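Local coordinates for protein hydrazine synthase subunit alpha (Candidatus Kuenenia stuttgartiensis, PDB 5C2V) that forms the alpha subunit of hydrazine synthase and condenses hydroxylamine, made in the gamma subunit, with ammonia to give hydrazine, at residues S496-Q501 against V708-A713; I714-V719 against E759-G764. One frame throughout, in Å; residues are numbered along the deposited sequence.

How the contacts relate
Both contacts are buried and use successive parts of one run of chain, 708-713 and 714-719; contact 1 sets the first against a loop of the middle domain, contact 2 the second against helix 751-762. Contact 1 thus reaches between domains, from the middle domain to a turn of the cytochrome c region, and lies on the side of the pentacoordinated heme. Contact 2 stays within the cytochrome c region and leads toward the bis-histidine heme. The centres of contact 1 and contact 2 lie about 8 Å apart. An aromatic ring on a proline marks contact 1, branched aliphatic side chains contact 2. Hydrogen bonds from 708-713 to Ser716 and Asp762 join the two.

Contact 1 (S496-Q501 against V708-A713)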
ATOM      1  N   SER D 496      13.191  -5.766  21.889  1.00 46.63           N
ATOM      2  CA  SER D 496      13.237  -6.503  20.629  1.00 54.18           C
ATOM      3  C   SER D 496      13.690  -5.638  19.458  1.00 56.79           C
ATOM      4  O   SER D 496      13.457  -4.429  19.436  1.00 54.67           O
ATOM      5  CB  SER D 496      11.867  -7.108  20.313  1.00 45.43           C
ATOM      6  OG  SER D 496      10.955  -6.112  19.882  1.00 56.75           O
ATOM      7  N   GLY D 497      14.332  -6.272  18.481  1.00 44.94           N
ATOM      8  CA  GLY D 497      14.765  -5.589  17.278  1.00 45.09           C
ATOM      9  C   GLY D 497      13.650  -5.496  16.256  1.00 51.14           C
ATOM     10  O   GLY D 497      13.822  -4.915  15.186  1.00 56.44           O
ATOM     11  N   THR D 498      12.500  -6.073  16.591  1.00 65.21           N
ATOM     12  CA  THR D 498      11.345  -6.047  15.703  1.00 51.51           C
ATOM     13  C   THR D 498      10.221  -5.215  16.309  1.00 45.80           C
ATOM     14  O   THR D 498      10.348  -4.696  17.418  1.00 52.21           O
ATOM     15  CB  THR D 498      10.820  -7.465  15.409  1.00 47.10           C
ATOM     16  OG1 THR D 498      10.060  -7.941  16.527  1.00 47.49           O
ATOM     17  CG2 THR D 498      11.975  -8.417  15.135  1.00 36.00           C
ATOM     18  N   ALA D 499       9.119  -5.095  15.576  1.00 45.68           N
ATOM     19  CA  ALA D 499       7.967  -4.331  16.041  1.00 46.15           C
ATOM     20  C   ALA D 499       7.136  -5.148  17.026  1.00 64.96           C
ATOM     21  O   ALA D 499       6.205  -4.634  17.645  1.00 53.34           O
ATOM     22  CB  ALA D 499       7.115  -3.890  14.864  1.00 33.28           C
ATOM     23  N   PHE D 500       7.483  -6.424  17.163  1.00 53.98           N
ATOM     24  CA  PHE D 500       6.788  -7.316  18.082  1.00 37.30           C
ATOM     25  C   PHE D 500       7.261  -7.099  19.513  1.00 52.73           C
ATOM     26  O   PHE D 500       8.449  -7.232  19.807  1.00 45.35           O
ATOM     27  CB  PHE D 500       7.004  -8.779  17.681  1.00 45.34           C
ATOM     28  CG  PHE D 500       6.379  -9.150  16.365  1.00 62.73           C
ATOM     29  CD1 PHE D 500       7.026  -8.875  15.172  1.00 58.84           C
ATOM     30  CD2 PHE D 500       5.149  -9.787  16.324  1.00 44.49           C
ATOM     31  CE1 PHE D 500       6.454  -9.219  13.961  1.00 51.34           C
ATOM     32  CE2 PHE D 500       4.571 -10.133  15.116  1.00 51.23           C
ATOM     33  CZ  PHE D 500       5.226  -9.848  13.933  1.00 64.45           C
ATOM     34  N   GLN D 501       6.330  -6.765  20.400  1.00 52.24           N
ATOM     35  CA  GLN D 501       6.657  -6.608  21.810  1.00 49.44           C
ATOM     36  C   GLN D 501       6.700  -7.965  22.508  1.00 50.98           C
ATOM     37  O   GLN D 501       6.476  -9.002  21.884  1.00 51.10           O
ATOM     38  CB  GLN D 501       5.656  -5.681  22.500  1.00 52.13           C
ATOM     39  CG  GLN D 501       5.838  -4.214  22.147  1.00 52.55           C
ATOM     40  CD  GLN D 501       4.833  -3.316  22.840  1.00 66.64           C
ATOM     41  OE1 GLN D 501       3.742  -3.754  23.205  1.00 71.80           O
ATOM     42  NE2 GLN D 501       5.201  -2.055  23.031  1.00 56.56           N
ATOM     43  N   VAL D 708      16.129 -13.614   8.975  1.00 50.60           N
ATOM     44  CA  VAL D 708      14.991 -13.778   9.884  1.00 34.32           C
ATOM     45  C   VAL D 708      13.718 -13.068   9.429  1.00 40.03           C
ATOM     46  O   VAL D 708      13.727 -11.871   9.141  1.00 42.41           O
ATOM     47  CB  VAL D 708      15.346 -13.282  11.311  1.00 42.53           C
ATOM     48  CG1 VAL D 708      14.087 -13.065  12.141  1.00 38.87           C
ATOM     49  CG2 VAL D 708      16.280 -14.264  12.008  1.00 32.46           C
ATOM     50  N   ASN D 709      12.624 -13.821   9.374  1.00 38.47           N
ATOM     51  CA  ASN D 709      11.304 -13.247   9.145  1.00 50.21           C
ATOM     52  C   ASN D 709      10.447 -13.374  10.400  1.00 53.78           C
ATOM     53  O   ASN D 709      10.003 -14.464  10.744  1.00 57.51           O
ATOM     54  CB  ASN D 709      10.618 -13.930   7.958  1.00 56.43           C
ATOM     55  CG  ASN D 709      11.318 -13.654   6.640  1.00 44.74           C
ATOM     56  OD1 ASN D 709      10.824 -12.890   5.810  1.00 58.28           O
ATOM     57  ND2 ASN D 709      12.475 -14.275   6.441  1.00 52.32           N
ATOM     58  N   PRO D 710      10.218 -12.254  11.100  1.00 56.27           N
ATOM     59  CA  PRO D 710       9.437 -12.272  12.341  1.00 46.06           C
ATOM     60  C   PRO D 710       8.016 -12.805  12.153  1.00 49.41           C
ATOM     61  O   PRO D 710       7.304 -12.405  11.231  1.00 44.35           O
ATOM     62  CB  PRO D 710       9.425 -10.801  12.761  1.00 46.91           C
ATOM     63  CG  PRO D 710      10.693 -10.258  12.193  1.00 50.71           C
ATOM     64  CD  PRO D 710      10.843 -10.943  10.864  1.00 56.51           C
ATOM     65  N   SER D 711       7.645 -13.727  13.037  1.00 55.14           N
ATOM     66  CA  SER D 711       6.363 -14.432  13.025  1.00 45.07           C
ATOM     67  C   SER D 711       6.114 -15.233  11.748  1.00 46.76           C
ATOM     68  O   SER D 711       4.978 -15.605  11.456  1.00 48.24           O
ATOM     69  CB  SER D 711       5.212 -13.444  13.242  1.00 48.25           C
ATOM     70  OG  SER D 711       3.955 -14.092  13.134  1.00 55.46           O
ATOM     71  N   ALA D 712       7.172 -15.498  10.988  1.00 56.54           N
ATOM     72  CA  ALA D 712       7.194 -16.642  10.089  1.00 47.70           C
ATOM     73  C   ALA D 712       8.573 -17.290  10.134  1.00 48.18           C
ATOM     74  O   ALA D 712       9.536 -16.740   9.604  1.00 56.68           O
ATOM     75  CB  ALA D 712       6.837 -16.227   8.670  1.00 39.29           C
ATOM     76  N   ALA D 713       8.666 -18.482  10.709  1.00 59.05           N
ATOM     77  CA  ALA D 713       9.940 -19.187  10.741  1.00 45.03           C
ATOM     78  C   ALA D 713      10.143 -19.892   9.413  1.00 46.10           C
ATOM     79  O   ALA D 713      11.262 -20.047   8.931  1.00 43.62           O
ATOM     80  CB  ALA D 713       9.982 -20.177  11.890  1.00 50.26           C
TER
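Phe500 extends its ring from the middle domain against Pro710 and Ser711 of the cytochrome c region. Its CG stands anti to the carbonyl carbon (chi1 -66°), which directs the side chain from CB toward the turn. Obliquely to the ring, CD1 lies 3.9 Å from Pro710 CB and CE1 3.6 Å from the same atom. At the far end CZ meets Ser711 CB at 3.7 Å, with CE2 close by, so the methylene of the serine is what the ring touches; Ser711 OG bonds instead to Thr541 OG1. Beside the phenyl, Thr498 CG2 packs on Pro710 CG at 3.7 Å. Its hydroxyl faces the ring edge in plane and accepts from Phe500 N (3.1 Å to OG1), an ST turn that ties down the backbone bearing the ring; OG1 also bonds Gly764 O. Proline suits the second position of the type II turn from Asn709 to Ala712, and offers apolar carbons to the aromatic ring. The 496-501 loop leads into strand 503-510, and the turn precedes helix 717-722. Helix 751-762 backs the turn through a backbone bond between Ile761 and Ser711, and just beyond the turn Ala713 packs on Val758 and Ile761.

Contact 2 (I714-V719 against E759-G764); sequences INSLLV and EWIDLG
Ile761 projects from helix 751-762 onto the start of helix 717-722, where its two branches let one residue reach both Val719 and Ser716. CD1, at the end of the longer branch, packs 3.6 Å from Val719 CG2 as the two side chains run oppositely past each other, a close approach that valine's short branched chain suits, and reaches Leu718 CD2 more loosely at 4.4 Å. CG2 meets Ser716 OG at 3.5 Å. With CG1 anti to the carbonyl carbon (chi1 -61°), the extended chain carries CD1 out to the valine. Ser716 sits at the N-cap position without a capping bond; its small hydroxyl suits the place because it binds Asn709 N and Ala712 O while fitting against Ile761 CG2. In the next shell, a water accepts from Ile714 N (3.0 Å to its oxygen) and donates to Asp762 OD1 (3.2 Å), while OD2 forms a salt bridge with Arg463. Gly764 N bonds Ile761 O at 3.0 Å in a Schellman motif whose positive phi favours glycine. Leu718 also touches heme c. The centre is therefore aliphatic, held by dispersion and burial, with directional bonds left to its rim; Arg463 would be expected to favour the ionised aspartate.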
ATOM      1  N   ILE D 714       9.025 -20.300   8.825  1.00 46.92           N
ATOM      2  CA  ILE D 714       9.013 -21.049   7.581  1.00 44.91           C
ATOM      3  C   ILE D 714       9.506 -20.196   6.406  1.00 54.95           C
ATOM      4  O   ILE D 714       9.952 -20.725   5.389  1.00 48.18           O
ATOM      5  CB  ILE D 714       7.591 -21.585   7.302  1.00 31.04           C
ATOM      6  CG1 ILE D 714       7.598 -22.647   6.200  1.00 48.35           C
ATOM      7  CG2 ILE D 714       6.640 -20.444   6.984  1.00 31.51           C
ATOM      8  CD1 ILE D 714       6.231 -23.228   5.912  1.00 37.59           C
ATOM      9  N   ASN D 715       9.436 -18.876   6.559  1.00 55.75           N
ATOM     10  CA  ASN D 715       9.910 -17.956   5.528  1.00 51.35           C
ATOM     11  C   ASN D 715      11.338 -17.472   5.770  1.00 57.33           C
ATOM     12  O   ASN D 715      11.886 -16.716   4.970  1.00 46.49           O
ATOM     13  CB  ASN D 715       8.977 -16.747   5.424  1.00 40.22           C
ATOM     14  CG  ASN D 715       7.646 -17.088   4.788  1.00 34.70           C
ATOM     15  OD1 ASN D 715       7.532 -18.056   4.038  1.00 44.34           O
ATOM     16  ND2 ASN D 715       6.630 -16.284   5.079  1.00 31.36           N
ATOM     17  N   SER D 716      11.934 -17.911   6.874  1.00 41.04           N
ATOM     18  CA  SER D 716      13.245 -17.416   7.282  1.00 36.37           C
ATOM     19  C   SER D 716      14.389 -18.224   6.673  1.00 52.08           C
ATOM     20  O   SER D 716      14.409 -19.452   6.760  1.00 51.77           O
ATOM     21  CB  SER D 716      13.356 -17.419   8.808  1.00 43.20           C
ATOM     22  OG  SER D 716      12.390 -16.558   9.387  1.00 44.99           O
ATOM     23  N   LEU D 717      15.339 -17.518   6.065  1.00 47.77           N
ATOM     24  CA  LEU D 717      16.494 -18.143   5.426  1.00 39.46           C
ATOM     25  C   LEU D 717      17.287 -18.991   6.417  1.00 39.45           C
ATOM     26  O   LEU D 717      17.801 -20.054   6.065  1.00 44.31           O
ATOM     27  CB  LEU D 717      17.396 -17.075   4.796  1.00 36.71           C
ATOM     28  CG  LEU D 717      18.498 -17.510   3.823  1.00 39.98           C
ATOM     29  CD1 LEU D 717      18.750 -16.416   2.799  1.00 50.67           C
ATOM     30  CD2 LEU D 717      19.793 -17.849   4.550  1.00 36.09           C
ATOM     31  N   LEU D 718      17.383 -18.509   7.652  1.00 35.05           N
ATOM     32  CA  LEU D 718      18.073 -19.234   8.712  1.00 41.53           C
ATOM     33  C   LEU D 718      17.463 -20.616   8.912  1.00 52.33           C
ATOM     34  O   LEU D 718      18.175 -21.616   9.002  1.00 49.22           O
ATOM     35  CB  LEU D 718      18.023 -18.446  10.022  1.00 32.54           C
ATOM     36  CG  LEU D 718      18.598 -19.140  11.255  1.00 44.97           C
ATOM     37  CD1 LEU D 718      20.065 -19.454  11.040  1.00 34.05           C
ATOM     38  CD2 LEU D 718      18.404 -18.283  12.498  1.00 41.44           C
ATOM     39  N   VAL D 719      16.136 -20.662   8.972  1.00 40.32           N
ATOM     40  CA  VAL D 719      15.418 -21.915   9.156  1.00 53.57           C
ATOM     41  C   VAL D 719      15.511 -22.775   7.898  1.00 49.35           C
ATOM     42  O   VAL D 719      15.618 -24.000   7.979  1.00 61.62           O
ATOM     43  CB  VAL D 719      13.941 -21.663   9.510  1.00 49.97           C
ATOM     44  CG1 VAL D 719      13.218 -22.972   9.760  1.00 46.23           C
ATOM     45  CG2 VAL D 719      13.843 -20.766  10.732  1.00 39.84           C
ATOM     46  N   GLU D 759      10.636 -21.533  17.332  1.00 46.53           N
ATOM     47  CA  GLU D 759       9.710 -20.894  18.259  1.00 48.24           C
ATOM     48  C   GLU D 759      10.069 -19.432  18.482  1.00 47.58           C
ATOM     49  O   GLU D 759       9.192 -18.567  18.495  1.00 38.28           O
ATOM     50  CB  GLU D 759       9.694 -21.630  19.601  1.00 56.75           C
ATOM     51  CG  GLU D 759       8.876 -22.906  19.604  1.00 57.03           C
ATOM     52  CD  GLU D 759       8.805 -23.545  20.977  1.00 58.00           C
ATOM     53  OE1 GLU D 759       9.810 -23.483  21.716  1.00 58.51           O
ATOM     54  OE2 GLU D 759       7.741 -24.102  21.319  1.00 62.20           O
ATOM     55  N   TRP D 760      11.360 -19.168  18.660  1.00 50.92           N
ATOM     56  CA  TRP D 760      11.841 -17.806  18.862  1.00 50.79           C
ATOM     57  C   TRP D 760      11.445 -16.898  17.704  1.00 54.36           C
ATOM     58  O   TRP D 760      10.950 -15.792  17.917  1.00 47.99           O
ATOM     59  CB  TRP D 760      13.361 -17.792  19.040  1.00 50.40           C
ATOM     60  CG  TRP D 760      13.952 -16.415  18.993  1.00 60.67           C
ATOM     61  CD1 TRP D 760      13.721 -15.392  19.867  1.00 61.60           C
ATOM     62  CD2 TRP D 760      14.878 -15.913  18.023  1.00 63.38           C
ATOM     63  NE1 TRP D 760      14.443 -14.283  19.497  1.00 45.10           N
ATOM     64  CE2 TRP D 760      15.162 -14.577  18.369  1.00 62.10           C
ATOM     65  CE3 TRP D 760      15.494 -16.462  16.894  1.00 51.98           C
ATOM     66  CZ2 TRP D 760      16.034 -13.782  17.628  1.00 58.33           C
ATOM     67  CZ3 TRP D 760      16.360 -15.673  16.160  1.00 40.86           C
ATOM     68  CH2 TRP D 760      16.622 -14.348  16.529  1.00 55.40           C
ATOM     69  N   ILE D 761      11.653 -17.374  16.480  1.00 48.36           N
ATOM     70  CA  ILE D 761      11.313 -16.585  15.300  1.00 50.71           C
ATOM     71  C   ILE D 761       9.802 -16.402  15.153  1.00 49.80           C
ATOM     72  O   ILE D 761       9.328 -15.302  14.863  1.00 45.02           O
ATOM     73  CB  ILE D 761      11.878 -17.225  14.020  1.00 42.79           C
ATOM     74  CG1 ILE D 761      13.403 -17.299  14.098  1.00 42.42           C
ATOM     75  CG2 ILE D 761      11.454 -16.437  12.795  1.00 39.88           C
ATOM     76  CD1 ILE D 761      14.057 -17.798  12.831  1.00 40.70           C
ATOM     77  N   ASP D 762       9.048 -17.477  15.365  1.00 48.17           N
ATOM     78  CA  ASP D 762       7.590 -17.421  15.264  1.00 48.70           C
ATOM     79  C   ASP D 762       6.975 -16.491  16.308  1.00 47.72           C
ATOM     80  O   ASP D 762       5.904 -15.923  16.090  1.00 39.97           O
ATOM     81  CB  ASP D 762       6.992 -18.823  15.400  1.00 50.47           C
ATOM     82  CG  ASP D 762       6.729 -19.477  14.058  1.00 55.01           C
ATOM     83  OD1 ASP D 762       7.201 -18.944  13.031  1.00 67.13           O
ATOM     84  OD2 ASP D 762       6.055 -20.527  14.031  1.00 49.27           O
ATOM     85  N   LEU D 763       7.658 -16.338  17.440  1.00 43.92           N
ATOM     86  CA  LEU D 763       7.200 -15.453  18.507  1.00 37.84           C
ATOM     87  C   LEU D 763       7.439 -13.980  18.185  1.00 43.00           C
ATOM     88  O   LEU D 763       7.005 -13.099  18.926  1.00 45.83           O
ATOM     89  CB  LEU D 763       7.888 -15.804  19.828  1.00 36.32           C
ATOM     90  CG  LEU D 763       7.327 -16.979  20.631  1.00 41.23           C
ATOM     91  CD1 LEU D 763       8.259 -17.319  21.778  1.00 46.03           C
ATOM     92  CD2 LEU D 763       5.935 -16.656  21.150  1.00 37.45           C
ATOM     93  N   GLY D 764       8.123 -13.713  17.078  1.00 53.80           N
ATOM     94  CA  GLY D 764       8.468 -12.351  16.713  1.00 42.95           C
ATOM     95  C   GLY D 764       9.941 -12.022  16.882  1.00 45.85           C
ATOM     96  O   GLY D 764      10.346 -10.877  16.687  1.00 39.65           O
TER
HETATM   97  O   HOH W   1       6.490 -20.480  10.334  1.00 37.71           O